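Local coordinates for protein probable glutathione reductase (Sinorhizobium meliloti, PDB 4DNA) that probably catalyses the NADPH-dependent reduction of glutathione disulfide to glutathione, working as an FAD-containing homodimer, at residues Glu36-Gly41 and Glu91-Glu96; Ala32-Phe37 and Glu109-Arg114; Lys52-Ala57 and Lys83-Lys88. All blocks are in the same frame, centred on the assembly; numbering follows the deposited sequence.

Interaction 1: Glu36-Gly41 and Glu91-Glu96; sequences EFRYGG and EIARLE. With FAD (flavin-adenine dinucleotide), chain C.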
loop_
_atom_site.group_PDB
_atom_site.type_symbol
_atom_site.label_atom_id
_atom_site.label_comp_id
_atom_site.label_asym_id
_atom_site.label_seq_id
_atom_site.Cartn_x
_atom_site.Cartn_y
_atom_site.Cartn_z
ATOM N N GLU A 36 21.154 26.555 -13.460
ATOM C CA GLU A 36 20.812 27.979 -13.511
ATOM C C GLU A 36 19.845 28.454 -12.413
ATOM O O GLU A 36 19.340 29.588 -12.447
ATOM C CB GLU A 36 20.209 28.313 -14.877
ATOM C CG GLU A 36 18.798 27.786 -15.115
ATOM C CD GLU A 36 18.141 28.428 -16.328
ATOM O OE1 GLU A 36 18.703 29.418 -16.867
ATOM O OE2 GLU A 36 17.062 27.952 -16.744
ATOM N N PHE A 37 19.572 27.590 -11.445
ATOM C CA PHE A 37 18.543 27.884 -10.466
ATOM C C PHE A 37 18.849 27.133 -9.169
ATOM O O PHE A 37 19.565 27.666 -8.309
ATOM C CB PHE A 37 17.137 27.599 -11.051
ATOM C CG PHE A 37 15.999 27.858 -10.091
ATOM C CD1 PHE A 37 15.949 29.027 -9.328
ATOM C CD2 PHE A 37 14.960 26.931 -9.958
ATOM C CE1 PHE A 37 14.905 29.255 -8.441
ATOM C CE2 PHE A 37 13.907 27.160 -9.074
ATOM C CZ PHE A 37 13.884 28.324 -8.316
ATOM N N ARG A 38 18.342 25.904 -9.039
ATOM C CA ARG A 38 18.510 25.102 -7.819
ATOM C C ARG A 38 18.722 23.617 -8.125
ATOM O O ARG A 38 17.899 22.993 -8.804
ATOM C CB ARG A 38 17.312 25.281 -6.877
ATOM C CG ARG A 38 17.253 26.616 -6.159
ATOM C CD ARG A 38 16.094 26.663 -5.182
ATOM N NE ARG A 38 16.432 26.108 -3.874
ATOM C CZ ARG A 38 15.591 26.061 -2.842
ATOM N NH1 ARG A 38 14.354 26.534 -2.951
ATOM N NH2 ARG A 38 15.990 25.541 -1.690
ATOM N N TYR A 39 19.830 23.070 -7.618
ATOM C CA TYR A 39 20.201 21.662 -7.812
ATOM C C TYR A 39 19.172 20.688 -7.222
ATOM O O TYR A 39 18.679 20.887 -6.105
ATOM C CB TYR A 39 21.612 21.387 -7.263
ATOM C CG TYR A 39 22.717 21.760 -8.242
ATOM C CD1 TYR A 39 23.098 20.884 -9.275
ATOM C CD2 TYR A 39 23.370 22.987 -8.152
ATOM C CE1 TYR A 39 24.094 21.226 -10.177
ATOM C CE2 TYR A 39 24.372 23.333 -9.045
ATOM C CZ TYR A 39 24.729 22.454 -10.054
ATOM O OH TYR A 39 25.720 22.813 -10.946
ATOM N N GLY A 40 18.852 19.641 -7.983
ATOM C CA GLY A 40 17.799 18.693 -7.604
ATOM C C GLY A 40 16.656 18.736 -8.601
ATOM O O GLY A 40 15.909 17.768 -8.725
ATOM N N GLY A 41 16.518 19.868 -9.297
ATOM C CA GLY A 41 15.592 20.004 -10.423
ATOM C C GLY A 41 14.132 20.076 -10.027
ATOM O O GLY A 41 13.812 20.143 -8.839
ATOM N N GLU A 91 12.966 21.391 3.928
ATOM C CA GLU A 91 13.216 20.056 3.420
ATOM C C GLU A 91 13.867 20.071 2.047
ATOM O O GLU A 91 14.832 19.338 1.805
ATOM C CB GLU A 91 11.935 19.221 3.394
ATOM C CG GLU A 91 12.140 17.767 2.971
ATOM C CD GLU A 91 13.253 17.036 3.739
ATOM O OE1 GLU A 91 13.675 17.468 4.844
ATOM O OE2 GLU A 91 13.713 15.992 3.235
ATOM N N ILE A 92 13.347 20.898 1.146
ATOM C CA ILE A 92 13.904 20.937 -0.191
ATOM C C ILE A 92 15.310 21.516 -0.160
ATOM O O ILE A 92 16.169 21.101 -0.931
ATOM C CB ILE A 92 12.980 21.640 -1.193
ATOM C CG1 ILE A 92 12.940 23.145 -0.968
ATOM C CG2 ILE A 92 11.574 21.068 -1.085
ATOM C CD1 ILE A 92 12.445 23.874 -2.193
ATOM N N ALA A 93 15.545 22.440 0.769
ATOM C CA ALA A 93 16.895 22.972 0.984
ATOM C C ALA A 93 17.833 21.867 1.440
ATOM O O ALA A 93 18.957 21.781 0.955
ATOM C CB ALA A 93 16.894 24.121 1.983
ATOM N N ARG A 94 17.358 21.021 2.357
ATOM C CA ARG A 94 18.120 19.863 2.832
ATOM C C ARG A 94 18.420 18.901 1.686
ATOM O O ARG A 94 19.558 18.470 1.519
ATOM C CB ARG A 94 17.361 19.141 3.944
ATOM C CG ARG A 94 18.127 18.003 4.595
ATOM C CD ARG A 94 17.265 17.217 5.572
ATOM N NE ARG A 94 16.356 16.284 4.896
ATOM C CZ ARG A 94 16.700 15.068 4.453
ATOM N NH1 ARG A 94 17.947 14.610 4.594
ATOM N NH2 ARG A 94 15.791 14.308 3.854
ATOM N N LEU A 95 17.394 18.577 0.897
ATOM C CA LEU A 95 17.571 17.714 -0.262
ATOM C C LEU A 95 18.530 18.333 -1.262
ATOM O O LEU A 95 19.534 17.701 -1.619
ATOM C CB LEU A 95 16.246 17.380 -0.930
ATOM C CG LEU A 95 15.305 16.385 -0.223
ATOM C CD1 LEU A 95 14.100 16.069 -1.111
ATOM C CD2 LEU A 95 16.015 15.103 0.212
ATOM N N GLU A 96 18.237 19.570 -1.690
ATOM C CA GLU A 96 19.135 20.331 -2.574
ATOM C C GLU A 96 20.585 20.137 -2.150
ATOM O O GLU A 96 21.436 19.848 -2.989
ATOM C CB GLU A 96 18.797 21.834 -2.586
ATOM C CG GLU A 96 19.831 22.700 -3.318
ATOM C CD GLU A 96 19.446 24.175 -3.464
ATOM O OE1 GLU A 96 18.700 24.731 -2.619
ATOM O OE2 GLU A 96 19.920 24.796 -4.442
HETATM P PA FAD C . 14.438 18.731 -14.401
HETATM O O1A FAD C . 13.277 19.459 -15.056
HETATM O O2A FAD C . 14.278 17.930 -13.127
HETATM O O5B FAD C . 15.623 19.781 -14.136
HETATM C C5B FAD C . 16.542 20.194 -15.156
HETATM C C4B FAD C . 17.286 21.389 -14.581
HETATM O O4B FAD C . 18.025 22.108 -15.566
HETATM C C3B FAD C . 16.298 22.364 -13.970
HETATM O O3B FAD C . 16.624 22.530 -12.582
HETATM C C2B FAD C . 16.456 23.631 -14.787
HETATM O O2B FAD C . 16.290 24.798 -13.981
HETATM C C1B FAD C . 17.869 23.511 -15.341
HETATM N N9A FAD C . 18.081 24.212 -16.630
HETATM C C8A FAD C . 17.140 24.386 -17.577
HETATM N N7A FAD C . 17.622 25.034 -18.664
HETATM C C5A FAD C . 18.914 25.276 -18.412
HETATM C C6A FAD C . 19.995 25.931 -19.166
HETATM N N6A FAD C . 19.700 26.437 -20.389
HETATM N N1A FAD C . 21.223 25.996 -18.587
HETATM C C2A FAD C . 21.449 25.480 -17.354
HETATM N N3A FAD C . 20.499 24.867 -16.611
HETATM C C4A FAD C . 19.227 24.736 -17.078
HETATM N N1 FAD C . 7.327 12.752 -11.782
HETATM C C2 FAD C . 7.126 11.584 -11.131
HETATM O O2 FAD C . 7.747 10.564 -11.503
HETATM N N3 FAD C . 6.274 11.490 -10.094
HETATM C C4 FAD C . 5.562 12.538 -9.631
HETATM O O4 FAD C . 4.787 12.405 -8.652
HETATM C C4X FAD C . 5.726 13.852 -10.303
HETATM N N5 FAD C . 5.054 14.952 -9.898
HETATM C C5X FAD C . 5.241 16.138 -10.538
HETATM C C6 FAD C . 4.547 17.273 -10.121
HETATM C C7 FAD C . 4.724 18.495 -10.778
HETATM C C7M FAD C . 3.953 19.695 -10.287
HETATM C C8 FAD C . 5.679 18.598 -11.927
HETATM C C8M FAD C . 5.924 19.887 -12.664
HETATM C C9 FAD C . 6.369 17.468 -12.345
HETATM C C9A FAD C . 6.185 16.247 -11.699
HETATM N N10 FAD C . 6.896 15.109 -12.132
HETATM C C10 FAD C . 6.681 13.892 -11.442
HETATM C "C1'" FAD C . 7.819 15.215 -13.277
HETATM C "C2'" FAD C . 9.283 15.290 -12.871
HETATM O "O2'" FAD C . 9.472 16.377 -11.960
HETATM C "C3'" FAD C . 10.174 15.437 -14.106
HETATM O "O3'" FAD C . 9.787 14.437 -15.055
HETATM C "C4'" FAD C . 11.664 15.282 -13.797
HETATM O "O4'" FAD C . 12.097 16.373 -12.974
HETATM C "C5'" FAD C . 12.490 15.257 -15.071
HETATM O "O5'" FAD C . 13.762 15.841 -14.801
HETATM P P FAD C . 14.788 16.335 -15.949
HETATM O O1P FAD C . 16.067 15.523 -15.856
HETATM O O2P FAD C . 14.064 16.455 -17.268
HETATM O O3P FAD C . 15.194 17.821 -15.494
#
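Two nitrogens of Arg38 close on a single oxygen of Glu96: NE lies 2.9 Å and NH2 3.0 Å from Glu96 OE1, a side-on grip with both bonds of the salt bridge on one atom. OE1 lies nearly in the guanidinium plane, yet the donors meet it from above the carboxylate plane, the two flat groups being turned 50° apart. The arginine chain bends at chi3 (86°), which swings its end toward the helix, while Glu96 stays extended, with CG anti to the backbone N (chi1 171°), and crosses it at about a right angle. One turn earlier on the helix, Ile92 CD1 packs 3.4 Å from Arg38 NH1. The backbone of Ala93 meets the guanidinium at its edge, its CA 3.8 Å from Arg38 NH2. Nearer the helix backbone, the aliphatic part of Glu96 rests on the loop, CG 3.5 Å from Tyr39 O.

This loop leaves strand 31-35 of the Rossmann-type FAD domain and runs into helix 41-46, which carries Cys43, disulfide-bonded to Cys48 in a pair predicted to be redox-active. A type II turn from Arg38 to Gly41 brings the chain round to the cofactor, placing Gly41 CA 3.5 Å from FAD O3B; Gly40 has the positive phi that such turns require. At the loop's other end the extended Glu36 side chain lies against the adenine, CG 3.7 Å from FAD C4A.

Further out, Arg38 NH1 forms a second salt bridge, with Glu89 on the same helix, which would be expected to stabilise its charge. Ile45 packs against both Arg38 and Ile92. On the helix, Arg94 pairs side-on with Glu91, NE and NH2 each meeting the syn lone pair of a different oxygen; the two pack against Arg376 and Thr381 of the second subunit.

Interaction 2: Ala32-Phe37 and Glu109-Arg114; sequences AIAEEF and EILDTR. With FAD (flavin-adenine dinucleotide), chain C.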
loop_
_atom_site.group_PDB
_atom_site.type_symbol
_atom_site.label_atom_id
_atom_site.label_comp_id
_atom_site.label_asym_id
_atom_site.label_seq_id
_atom_site.Cartn_x
_atom_site.Cartn_y
_atom_site.Cartn_z
ATOM N N ALA A 32 31.764 18.179 -15.608
ATOM C CA ALA A 32 31.297 19.479 -15.122
ATOM C C ALA A 32 29.766 19.591 -15.230
ATOM O O ALA A 32 29.166 19.057 -16.165
ATOM C CB ALA A 32 31.980 20.603 -15.881
ATOM N N ILE A 33 29.134 20.273 -14.278
ATOM C CA ILE A 33 27.673 20.413 -14.298
ATOM C C ILE A 33 27.190 21.816 -13.910
ATOM O O ILE A 33 27.659 22.400 -12.929
ATOM C CB ILE A 33 26.965 19.303 -13.462
ATOM C CG1 ILE A 33 25.432 19.480 -13.481
ATOM C CG2 ILE A 33 27.526 19.226 -12.046
ATOM C CD1 ILE A 33 24.633 18.232 -13.159
ATOM N N ALA A 34 26.249 22.342 -14.690
ATOM C CA ALA A 34 25.726 23.685 -14.474
ATOM C C ALA A 34 24.219 23.709 -14.220
ATOM O O ALA A 34 23.436 23.192 -15.027
ATOM C CB ALA A 34 26.071 24.566 -15.662
ATOM N N GLU A 35 23.815 24.311 -13.100
ATOM C CA GLU A 35 22.394 24.559 -12.843
ATOM C C GLU A 35 22.125 26.057 -12.693
ATOM O O GLU A 35 22.780 26.737 -11.897
ATOM C CB GLU A 35 21.898 23.772 -11.620
ATOM C CG GLU A 35 20.560 24.235 -11.054
ATOM C CD GLU A 35 19.357 23.833 -11.905
ATOM O OE1 GLU A 35 19.181 22.622 -12.148
ATOM O OE2 GLU A 35 18.564 24.718 -12.312
ATOM N N GLU A 36 21.154 26.555 -13.460
ATOM C CA GLU A 36 20.812 27.979 -13.511
ATOM C C GLU A 36 19.845 28.454 -12.413
ATOM O O GLU A 36 19.340 29.588 -12.447
ATOM C CB GLU A 36 20.209 28.313 -14.877
ATOM C CG GLU A 36 18.798 27.786 -15.115
ATOM C CD GLU A 36 18.141 28.428 -16.328
ATOM O OE1 GLU A 36 18.703 29.418 -16.867
ATOM O OE2 GLU A 36 17.062 27.952 -16.744
ATOM N N PHE A 37 19.572 27.590 -11.445
ATOM C CA PHE A 37 18.543 27.884 -10.466
ATOM C C PHE A 37 18.849 27.133 -9.169
ATOM O O PHE A 37 19.565 27.666 -8.309
ATOM C CB PHE A 37 17.137 27.599 -11.051
ATOM C CG PHE A 37 15.999 27.858 -10.091
ATOM C CD1 PHE A 37 15.949 29.027 -9.328
ATOM C CD2 PHE A 37 14.960 26.931 -9.958
ATOM C CE1 PHE A 37 14.905 29.255 -8.441
ATOM C CE2 PHE A 37 13.907 27.160 -9.074
ATOM C CZ PHE A 37 13.884 28.324 -8.316
ATOM N N GLU A 109 32.631 18.646 -10.935
ATOM C CA GLU A 109 32.731 20.068 -10.649
ATOM C C GLU A 109 31.374 20.756 -10.748
ATOM O O GLU A 109 30.721 20.724 -11.795
ATOM C CB GLU A 109 33.728 20.725 -11.588
ATOM C CG GLU A 109 33.909 22.200 -11.324
ATOM C CD GLU A 109 34.898 22.836 -12.264
ATOM O OE1 GLU A 109 35.509 22.092 -13.063
ATOM O OE2 GLU A 109 35.068 24.076 -12.198
ATOM N N ILE A 110 30.966 21.384 -9.650
ATOM C CA ILE A 110 29.674 22.064 -9.562
ATOM C C ILE A 110 29.855 23.561 -9.789
ATOM O O ILE A 110 30.719 24.190 -9.168
ATOM C CB ILE A 110 29.006 21.841 -8.186
ATOM C CG1 ILE A 110 28.903 20.347 -7.866
ATOM C CG2 ILE A 110 27.625 22.477 -8.148
ATOM C CD1 ILE A 110 28.725 20.028 -6.395
ATOM N N LEU A 111 29.043 24.123 -10.681
ATOM C CA LEU A 111 29.005 25.566 -10.896
ATOM C C LEU A 111 27.568 26.018 -11.032
ATOM O O LEU A 111 26.741 25.304 -11.602
ATOM C CB LEU A 111 29.804 25.973 -12.134
ATOM C CG LEU A 111 30.055 24.869 -13.151
ATOM C CD1 LEU A 111 29.741 25.328 -14.559
ATOM C CD2 LEU A 111 31.494 24.403 -13.038
ATOM N N ASP A 112 27.278 27.201 -10.497
ATOM C CA ASP A 112 25.921 27.748 -10.498
ATOM C C ASP A 112 25.831 28.859 -11.541
ATOM O O ASP A 112 26.253 29.999 -11.319
ATOM C CB ASP A 112 25.523 28.248 -9.105
ATOM C CG ASP A 112 25.938 27.291 -7.997
ATOM O OD1 ASP A 112 25.077 26.541 -7.509
ATOM O OD2 ASP A 112 27.128 27.284 -7.615
ATOM N N THR A 113 25.283 28.489 -12.689
ATOM C CA THR A 113 25.246 29.332 -13.868
ATOM C C THR A 113 24.316 28.663 -14.865
ATOM O O THR A 113 24.149 27.446 -14.840
ATOM C CB THR A 113 26.659 29.502 -14.496
ATOM O OG1 THR A 113 26.557 30.123 -15.782
ATOM C CG2 THR A 113 27.362 28.172 -14.664
ATOM N N ARG A 114 23.689 29.458 -15.721
ATOM C CA ARG A 114 23.053 28.924 -16.914
ATOM C C ARG A 114 24.181 28.600 -17.909
ATOM O O ARG A 114 25.207 29.300 -17.942
ATOM C CB ARG A 114 22.058 29.943 -17.484
ATOM C CG ARG A 114 21.383 29.529 -18.778
ATOM C CD ARG A 114 20.573 30.666 -19.376
ATOM N NE ARG A 114 20.156 30.352 -20.743
ATOM C CZ ARG A 114 19.107 29.594 -21.058
ATOM N NH1 ARG A 114 18.352 29.053 -20.107
ATOM N NH2 ARG A 114 18.815 29.366 -22.326
HETATM P PA FAD C . 14.438 18.731 -14.401
HETATM O O1A FAD C . 13.277 19.459 -15.056
HETATM O O2A FAD C . 14.278 17.930 -13.127
HETATM O O5B FAD C . 15.623 19.781 -14.136
HETATM C C5B FAD C . 16.542 20.194 -15.156
HETATM C C4B FAD C . 17.286 21.389 -14.581
HETATM O O4B FAD C . 18.025 22.108 -15.566
HETATM C C3B FAD C . 16.298 22.364 -13.970
HETATM O O3B FAD C . 16.624 22.530 -12.582
HETATM C C2B FAD C . 16.456 23.631 -14.787
HETATM O O2B FAD C . 16.290 24.798 -13.981
HETATM C C1B FAD C . 17.869 23.511 -15.341
HETATM N N9A FAD C . 18.081 24.212 -16.630
HETATM C C8A FAD C . 17.140 24.386 -17.577
HETATM N N7A FAD C . 17.622 25.034 -18.664
HETATM C C5A FAD C . 18.914 25.276 -18.412
HETATM C C6A FAD C . 19.995 25.931 -19.166
HETATM N N6A FAD C . 19.700 26.437 -20.389
HETATM N N1A FAD C . 21.223 25.996 -18.587
HETATM C C2A FAD C . 21.449 25.480 -17.354
HETATM N N3A FAD C . 20.499 24.867 -16.611
HETATM C C4A FAD C . 19.227 24.736 -17.078
HETATM N N1 FAD C . 7.327 12.752 -11.782
HETATM C C2 FAD C . 7.126 11.584 -11.131
HETATM O O2 FAD C . 7.747 10.564 -11.503
HETATM N N3 FAD C . 6.274 11.490 -10.094
HETATM C C4 FAD C . 5.562 12.538 -9.631
HETATM O O4 FAD C . 4.787 12.405 -8.652
HETATM C C4X FAD C . 5.726 13.852 -10.303
HETATM N N5 FAD C . 5.054 14.952 -9.898
HETATM C C5X FAD C . 5.241 16.138 -10.538
HETATM C C6 FAD C . 4.547 17.273 -10.121
HETATM C C7 FAD C . 4.724 18.495 -10.778
HETATM C C7M FAD C . 3.953 19.695 -10.287
HETATM C C8 FAD C . 5.679 18.598 -11.927
HETATM C C8M FAD C . 5.924 19.887 -12.664
HETATM C C9 FAD C . 6.369 17.468 -12.345
HETATM C C9A FAD C . 6.185 16.247 -11.699
HETATM N N10 FAD C . 6.896 15.109 -12.132
HETATM C C10 FAD C . 6.681 13.892 -11.442
HETATM C "C1'" FAD C . 7.819 15.215 -13.277
HETATM C "C2'" FAD C . 9.283 15.290 -12.871
HETATM O "O2'" FAD C . 9.472 16.377 -11.960
HETATM C "C3'" FAD C . 10.174 15.437 -14.106
HETATM O "O3'" FAD C . 9.787 14.437 -15.055
HETATM C "C4'" FAD C . 11.664 15.282 -13.797
HETATM O "O4'" FAD C . 12.097 16.373 -12.974
HETATM C "C5'" FAD C . 12.490 15.257 -15.071
HETATM O "O5'" FAD C . 13.762 15.841 -14.801
HETATM P P FAD C . 14.788 16.335 -15.949
HETATM O O1P FAD C . 16.067 15.523 -15.856
HETATM O O2P FAD C . 14.064 16.455 -17.268
HETATM O O3P FAD C . 15.194 17.821 -15.494
#
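A bend at chi2 (74°) turns the carboxylate of Glu35 onto the adenosine ribose of FAD, whereas Glu36 places its CG between the backbone N and the carbonyl carbon (chi1 72°) and then runs out extended. Arg114 is extended too, from CG to NE, and lies beside Glu36 pointing the same way; its guanidinium is then rotated across the chain (chi4 81°). Glu35 spans the two ribose hydroxyls, accepting from FAD O3B at OE1 (2.6 Å) and from FAD O2B at OE2 (2.8 Å). Such an acidic residue at the end of the second strand, gripping the ribose, is a hallmark of Rossmann-type FAD domains. Glu36 and Arg114 form a salt bridge through a nearly straight bond, Arg114 NH1 to Glu36 OE1 at 3.3 Å, in the guanidinium plane but above that of the carboxylate. One face of the same guanidinium receives the adenine amino group, FAD N6A lying 3.0 Å from Arg114 NH1. Arg114 is fixed further by Glu116 at NE and by the carbonyl of Gly272 at NH2.

Two parallel strands set these side chains up. Ile33 N donates to Glu109 O (3.0 Å) and Leu111 N to Ile33 O (3.2 Å), each nearly along the C=O axis; the next two bonds, Glu35 N to Leu111 O and Thr113 N to Glu35 O, are weak. On the face bearing Ala32 and Ala34, Leu111 CD1 packs 3.9 Å from Ala34 CB.

Within the five-stranded parallel sheet, 109-112 is one of the two outermost strands and 31-35 separates it from 6-11. Phe9 of strand 6-11 packs on Ala32 and Ala34, and on the opposite face helix 81-106 lies against Ile110 through Arg100, Leu103 and Ala104, with Arg100 also salt-bridged to Asp112.

Interaction 3: Lys52-Ala57 and Lys83-Lys88; sequences KLYVYA and KLVAAK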
loop_
_atom_site.group_PDB
_atom_site.type_symbol
_atom_site.label_atom_id
_atom_site.label_comp_id
_atom_site.label_asym_id
_atom_site.label_seq_id
_atom_site.Cartn_x
_atom_site.Cartn_y
_atom_site.Cartn_z
ATOM N N LYS A 52 3.974 15.884 -2.972
ATOM C CA LYS A 52 3.507 14.794 -2.124
ATOM C C LYS A 52 3.350 15.253 -0.671
ATOM O O LYS A 52 2.494 14.740 0.060
ATOM C CB LYS A 52 4.448 13.586 -2.257
ATOM C CG LYS A 52 4.012 12.302 -1.557
ATOM C CD LYS A 52 2.825 11.615 -2.226
ATOM C CE LYS A 52 2.523 10.272 -1.572
ATOM N NZ LYS A 52 3.610 9.276 -1.780
ATOM N N LEU A 53 4.158 16.225 -0.261
ATOM C CA LEU A 53 4.042 16.781 1.076
ATOM C C LEU A 53 2.710 17.506 1.231
ATOM O O LEU A 53 1.969 17.300 2.198
ATOM C CB LEU A 53 5.220 17.713 1.372
ATOM C CG LEU A 53 6.626 17.074 1.435
ATOM C CD1 LEU A 53 7.671 18.087 1.880
ATOM C CD2 LEU A 53 6.687 15.859 2.352
ATOM N N TYR A 54 2.395 18.334 0.248
ATOM C CA TYR A 54 1.162 19.111 0.250
ATOM C C TYR A 54 -0.048 18.189 0.213
ATOM O O TYR A 54 -1.090 18.491 0.787
ATOM C CB TYR A 54 1.180 20.093 -0.926
ATOM C CG TYR A 54 2.002 21.359 -0.653
ATOM C CD1 TYR A 54 3.149 21.331 0.165
ATOM C CD2 TYR A 54 1.636 22.580 -1.217
ATOM C CE1 TYR A 54 3.889 22.482 0.413
ATOM C CE2 TYR A 54 2.371 23.727 -0.976
ATOM C CZ TYR A 54 3.491 23.677 -0.159
ATOM O OH TYR A 54 4.198 24.832 0.066
ATOM N N VAL A 55 0.107 17.048 -0.450
ATOM C CA VAL A 55 -0.917 16.020 -0.430
ATOM C C VAL A 55 -1.114 15.569 1.007
ATOM O O VAL A 55 -2.249 15.493 1.483
ATOM C CB VAL A 55 -0.537 14.809 -1.292
ATOM C CG1 VAL A 55 -1.446 13.642 -0.987
ATOM C CG2 VAL A 55 -0.591 15.162 -2.764
ATOM N N TYR A 56 -0.008 15.283 1.694
ATOM C CA TYR A 56 -0.064 14.846 3.074
ATOM C C TYR A 56 -0.729 15.913 3.938
ATOM O O TYR A 56 -1.662 15.613 4.704
ATOM C CB TYR A 56 1.336 14.531 3.608
ATOM C CG TYR A 56 1.960 13.246 3.101
ATOM C CD1 TYR A 56 1.181 12.122 2.831
ATOM C CD2 TYR A 56 3.346 13.140 2.942
ATOM C CE1 TYR A 56 1.755 10.946 2.392
ATOM C CE2 TYR A 56 3.937 11.961 2.508
ATOM C CZ TYR A 56 3.135 10.868 2.232
ATOM O OH TYR A 56 3.695 9.692 1.782
ATOM N N ALA A 57 -0.257 17.154 3.802
ATOM C CA ALA A 57 -0.850 18.283 4.507
ATOM C C ALA A 57 -2.343 18.317 4.305
ATOM O O ALA A 57 -3.071 18.568 5.242
ATOM C CB ALA A 57 -0.252 19.590 4.041
ATOM N N LYS A 83 3.219 28.086 7.605
ATOM C CA LYS A 83 4.000 27.068 8.292
ATOM C C LYS A 83 4.364 25.866 7.408
ATOM O O LYS A 83 5.496 25.378 7.457
ATOM C CB LYS A 83 3.340 26.676 9.610
ATOM C CG LYS A 83 3.966 27.451 10.757
ATOM C CD LYS A 83 2.983 27.827 11.844
ATOM C CE LYS A 83 3.696 28.598 12.946
ATOM N NZ LYS A 83 2.739 29.390 13.776
ATOM N N LEU A 84 3.406 25.427 6.590
ATOM C CA LEU A 84 3.627 24.397 5.596
ATOM C C LEU A 84 4.729 24.814 4.637
ATOM O O LEU A 84 5.780 24.176 4.588
ATOM C CB LEU A 84 2.347 24.128 4.808
ATOM C CG LEU A 84 2.434 22.999 3.776
ATOM C CD1 LEU A 84 2.869 21.715 4.464
ATOM C CD2 LEU A 84 1.119 22.801 3.050
ATOM N N VAL A 85 4.487 25.879 3.874
ATOM C CA VAL A 85 5.477 26.400 2.939
ATOM C C VAL A 85 6.873 26.479 3.585
ATOM O O VAL A 85 7.879 26.155 2.949
ATOM C CB VAL A 85 5.061 27.780 2.395
ATOM C CG1 VAL A 85 6.023 28.250 1.320
ATOM C CG2 VAL A 85 3.661 27.725 1.814
ATOM N N ALA A 86 6.937 26.889 4.853
ATOM C CA ALA A 86 8.225 26.995 5.519
ATOM C C ALA A 86 8.807 25.606 5.772
ATOM O O ALA A 86 9.973 25.333 5.441
ATOM C CB ALA A 86 8.114 27.797 6.802
ATOM N N ALA A 87 7.975 24.720 6.318
ATOM C CA ALA A 87 8.367 23.338 6.568
ATOM C C ALA A 87 8.865 22.691 5.282
ATOM O O ALA A 87 9.794 21.884 5.302
ATOM C CB ALA A 87 7.202 22.556 7.147
ATOM N N LYS A 88 8.248 23.061 4.163
ATOM C CA LYS A 88 8.649 22.558 2.853
ATOM C C LYS A 88 10.028 23.063 2.435
ATOM O O LYS A 88 10.863 22.271 2.014
ATOM C CB LYS A 88 7.585 22.894 1.805
ATOM C CG LYS A 88 7.789 22.271 0.434
ATOM C CD LYS A 88 8.614 23.180 -0.445
ATOM C CE LYS A 88 7.993 24.556 -0.514
ATOM N NZ LYS A 88 9.003 25.574 -0.917
#
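Helices 48-66 and 81-106 run roughly antiparallel here, their short axes crossing at 144° and approaching no nearer than 11.0 Å, a gap filled by side chains. The most specific contact is a CH-pi interaction. Leu84, with CG anti to its backbone N, sets CD2 above the centre of the Tyr54 ring, 3.8 Å from the centroid and only 12° off the ring normal.

Apolar contacts extend from this pair. The same methyl, Leu84 CD2, also reaches Ala57 CB at 3.6 Å, so it is held between the ring and the next turn of helix 48-66. Leu84 CG lies 3.7 Å from Tyr54 CE1. At the tip of the ring, Tyr54 OH touches Val85 CG2 (3.4 Å), while the bent aliphatic chain of Lys88 passes by, its CE 3.8 Å from Tyr54 OH. Leu53 CD1 touches Lys88 CG more loosely, at 4.4 Å.

No hydrogen bond joins the two segments; the polar ends of Tyr54 and Lys88 find partners in a neighbouring loop. Tyr54 OH bonds to the carbonyl of Phe164, whose ring also meets that of Tyr54 edge-to-face, and Lys88 NZ forms a salt bridge with Asp165.

Across the dimer interface, Trp72 of the second subunit donates to Ala57 O, and Lys52 NZ reaches the carbonyl of Pro440 of the second subunit, next to His439, the predicted proton acceptor. The helix pair belongs to the FAD domain of this family of pyridine nucleotide-disulfide oxidoreductases, in which the helix beginning at the second cysteine of the presumed redox-active disulfide, here Cys48, lies at the subunit interface.

In the fold
All three contacts lie in the FAD-binding part of the chain, and helix 81-106 links them, carrying 83-88 and 91-96 and leading into strand 109-112. Interactions 1 and 2 overlap at Glu36 and Phe37, and have centres about 12 Å apart. Tyr39 joins them directly, its OH 2.8 Å from Leu111 O, a probable hydrogen bond. Both touch the adenosine part of FAD. In sequence, interaction 3 falls between the two segments of each of the others; its centre is about 16 Å from that of interaction 1 and 28 Å from that of interaction 2. The Tyr54 side chain comes within about 10 Å of the FAD, nearest atoms counted, and like interaction 1 this contact reaches the second subunit.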